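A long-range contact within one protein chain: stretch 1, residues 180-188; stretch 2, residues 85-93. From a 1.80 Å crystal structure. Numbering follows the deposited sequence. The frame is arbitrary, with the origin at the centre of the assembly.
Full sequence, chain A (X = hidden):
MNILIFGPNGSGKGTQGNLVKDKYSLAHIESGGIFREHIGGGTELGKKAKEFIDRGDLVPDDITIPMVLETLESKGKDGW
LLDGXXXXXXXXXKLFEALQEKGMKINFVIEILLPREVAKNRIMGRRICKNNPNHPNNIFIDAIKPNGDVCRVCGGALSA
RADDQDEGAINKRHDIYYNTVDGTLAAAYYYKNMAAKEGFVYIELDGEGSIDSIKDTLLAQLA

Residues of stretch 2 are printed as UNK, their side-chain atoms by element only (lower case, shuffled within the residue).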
# COMPACT_ATOMS: atom_id res chain seq x y z
N THR A 180 -31.23 7.40 -9.80
CA THR A 180 -32.52 7.85 -9.26
C THR A 180 -33.66 7.09 -9.97
O THR A 180 -34.82 7.38 -9.69
CB THR A 180 -32.76 9.40 -9.49
OG1 THR A 180 -32.80 9.69 -10.92
CG2 THR A 180 -31.72 10.30 -8.81
N VAL A 181 -33.37 6.14 -10.87
CA VAL A 181 -34.46 5.32 -11.47
C VAL A 181 -34.77 4.26 -10.39
O VAL A 181 -35.89 4.11 -9.98
CB VAL A 181 -34.08 4.70 -12.81
CG1 VAL A 181 -35.28 3.81 -13.43
CG2 VAL A 181 -33.67 5.81 -13.82
N ASP A 182 -33.77 3.46 -10.00
CA ASP A 182 -34.06 2.33 -9.07
C ASP A 182 -32.84 2.01 -8.20
O ASP A 182 -32.78 0.93 -7.61
CB ASP A 182 -34.64 1.12 -9.83
CG ASP A 182 -33.71 0.57 -10.98
OD1 ASP A 182 -32.56 1.02 -11.18
OD2 ASP A 182 -34.16 -0.40 -11.64
N GLY A 183 -31.92 2.95 -8.09
CA GLY A 183 -30.69 2.70 -7.30
C GLY A 183 -30.87 3.28 -5.86
O GLY A 183 -32.02 3.38 -5.35
N THR A 184 -29.77 3.71 -5.22
CA THR A 184 -29.93 4.00 -3.79
C THR A 184 -30.62 5.32 -3.50
O THR A 184 -31.38 5.39 -2.56
CB THR A 184 -28.57 3.94 -3.11
OG1 THR A 184 -27.92 2.76 -3.58
CG2 THR A 184 -28.76 3.81 -1.59
N LEU A 185 -30.34 6.38 -4.30
CA LEU A 185 -31.13 7.58 -4.18
C LEU A 185 -32.63 7.33 -4.41
O LEU A 185 -33.45 7.97 -3.71
CB LEU A 185 -30.65 8.73 -5.16
CG LEU A 185 -29.43 9.59 -4.75
CD1 LEU A 185 -29.31 10.75 -5.79
CD2 LEU A 185 -29.62 10.18 -3.29
N ALA A 186 -32.99 6.52 -5.43
CA ALA A 186 -34.43 6.21 -5.63
C ALA A 186 -34.96 5.51 -4.34
O ALA A 186 -36.09 5.79 -3.94
CB ALA A 186 -34.60 5.33 -6.86
N ALA A 187 -34.15 4.64 -3.70
CA ALA A 187 -34.59 4.01 -2.46
C ALA A 187 -34.82 5.03 -1.33
O ALA A 187 -35.88 4.98 -0.61
CB ALA A 187 -33.61 2.89 -1.98
N ALA A 188 -33.84 5.92 -1.14
CA ALA A 188 -33.96 7.00 -0.12
C ALA A 188 -35.23 7.84 -0.38
O ALA A 188 -36.00 8.13 0.55
CB ALA A 188 -32.72 7.92 -0.19
N UNK A 85 -28.04 -0.80 3.71
CA UNK A 85 -29.15 -1.58 3.11
C UNK A 85 -30.40 -0.76 3.43
O UNK A 85 -30.54 -0.34 4.58
c UNK A 85 -31.52 -3.68 3.52
c UNK A 85 -29.90 -4.71 2.12
c UNK A 85 -30.22 -3.82 3.14
c UNK A 85 -32.49 -4.43 2.95
c UNK A 85 -29.23 -2.98 3.74
c UNK A 85 -30.89 -5.49 1.50
c UNK A 85 -32.20 -5.37 1.91
N UNK A 86 -31.31 -0.54 2.45
CA UNK A 86 -31.39 -1.11 1.10
C UNK A 86 -30.53 -0.34 0.10
O UNK A 86 -30.23 0.85 0.32
c UNK A 86 -32.49 0.29 2.77
c UNK A 86 -33.30 0.26 1.54
c UNK A 86 -32.89 -0.99 0.76
N UNK A 87 -30.21 -0.96 -1.01
CA UNK A 87 -29.46 -0.24 -2.05
C UNK A 87 -30.28 0.10 -3.30
O UNK A 87 -29.84 0.88 -4.18
n UNK A 87 -23.02 -0.74 -3.96
c UNK A 87 -28.26 -1.10 -2.51
n UNK A 87 -24.19 -2.78 -4.14
c UNK A 87 -27.14 -1.21 -1.42
n UNK A 87 -24.94 -1.15 -2.62
c UNK A 87 -26.02 -2.03 -2.11
c UNK A 87 -24.05 -1.54 -3.57
N UNK A 88 -31.44 -0.54 -3.43
CA UNK A 88 -32.25 -0.27 -4.62
C UNK A 88 -33.73 -0.26 -4.20
O UNK A 88 -34.07 -0.58 -3.03
c UNK A 88 -31.92 -1.31 -5.75
n UNK A 88 -31.33 -3.73 -5.75
c UNK A 88 -32.22 -2.80 -5.35
o UNK A 88 -33.20 -3.10 -4.71
N UNK A 89 -34.60 0.06 -5.15
CA UNK A 89 -36.03 0.27 -4.83
C UNK A 89 -36.78 -1.01 -4.49
O UNK A 89 -37.68 -0.99 -3.60
c UNK A 89 -36.77 1.06 -5.93
o UNK A 89 -36.40 0.51 -7.20
c UNK A 89 -36.30 2.51 -5.93
N UNK A 90 -36.45 -2.10 -5.20
CA UNK A 90 -37.09 -3.40 -4.92
C UNK A 90 -36.77 -3.82 -3.48
O UNK A 90 -37.67 -4.20 -2.70
c UNK A 90 -36.74 -4.50 -5.98
c UNK A 90 -37.35 -4.14 -7.41
c UNK A 90 -37.17 -5.93 -5.53
N UNK A 91 -35.49 -3.73 -3.08
CA UNK A 91 -35.15 -3.99 -1.69
C UNK A 91 -35.83 -3.02 -0.75
O UNK A 91 -36.25 -3.44 0.40
c UNK A 91 -33.64 -3.83 -1.41
c UNK A 91 -32.82 -4.90 -2.12
o UNK A 91 -30.82 -3.52 -1.77
n UNK A 91 -30.47 -5.66 -2.25
c UNK A 91 -31.27 -4.62 -2.03
N UNK A 92 -35.91 -1.73 -1.11
CA UNK A 92 -36.47 -0.77 -0.15
C UNK A 92 -37.93 -1.09 0.14
O UNK A 92 -38.45 -0.89 1.31
c UNK A 92 -36.40 0.68 -0.72
N UNK A 93 -38.69 -1.42 -0.93
CA UNK A 93 -40.13 -1.67 -0.74
C UNK A 93 -40.28 -3.06 0.03
O UNK A 93 -41.12 -3.21 0.93
o UNK A 93 -42.56 -1.70 -4.20
c UNK A 93 -42.29 -2.17 -1.86
c UNK A 93 -43.08 -2.13 -3.16
c UNK A 93 -40.86 -1.75 -2.08
n UNK A 93 -44.32 -2.61 -3.11
O HOH W 1 -25.52 1.99 -2.67
O HOH W 2 -37.71 2.09 -9.32

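Position 85 has seven side-chain carbons, one leading into a six-membered ring, with no oxygen that would mark a tyrosine: Phe85. Its CA-to-CB bond points away from stretch 1, and the buried ring makes no contact there.

At position 86 three carbons close a ring onto the backbone nitrogen, which identifies Pro86. The peptide bond before it is cis, a form that proline tolerates better than other residues. Its CG lies 4.4 Å from Ala187 CB, a loose apolar contact.

Position 87 carries three carbons, a nitrogen, and then a carbon bearing two more nitrogens; this guanidinium group means Arg87. The CA-to-CB bond points away overall, although CB still lies 4.0 Å from Thr184 OG1. Its backbone does more: Thr184 OG1 donates to Arg87 O at 2.8 Å. A water accepts from Arg87 NE (3.2 Å) and donates to Thr184 OG1 (2.7 Å), so the threonine hydroxyl serves both partners.

Position 88 has two carbons, the second carrying one oxygen and one nitrogen. These four atoms fit an amide, Asn88, and the residue stands right before a helix. Its short side chain suits the N-cap, where OD1 accepts from the backbone N of position 91 at 2.9 Å. Its CB packs 3.0 Å from Asp182 O.

At position 89 the CB bears one oxygen and one carbon, the branching of Thr89. The methyl CG2 lies 3.4 Å from Ala186 CB, while OG1 shares a water with Val181 O, at 3.0 and 2.8 Å respectively. One small side chain thus meets both an apolar and a polar neighbour.

Position 90 has three carbons, branched at CB: Val90, exposed and without contact to stretch 1.

Position 91 has three carbons, the last carrying oxygen and nitrogen: Gln91. It is long enough to reach back, and its OE1 accepts from Arg87 N at 2.7 Å, complementing the cap.

Position 92 has a single carbon, Ala92, whose CB points toward stretch 1 and meets Ala187 CB at 3.8 Å.

Position 93 has three carbons ending in an amide, Gln93, exposed and out of reach.

The contact joins two helix starts. Gly183 and Asn88, both N-caps, have CA atoms 4.3 Å apart, and Thr89 N donates to Asp182 O at 3.2 Å, tying the turns together. Beyond them the helices run in similar directions, 28° apart, with an 8.6 Å closest approach of their axes; small alanine side chains meet between them.

Stretch 2 85-93: FPRNTVQAQ
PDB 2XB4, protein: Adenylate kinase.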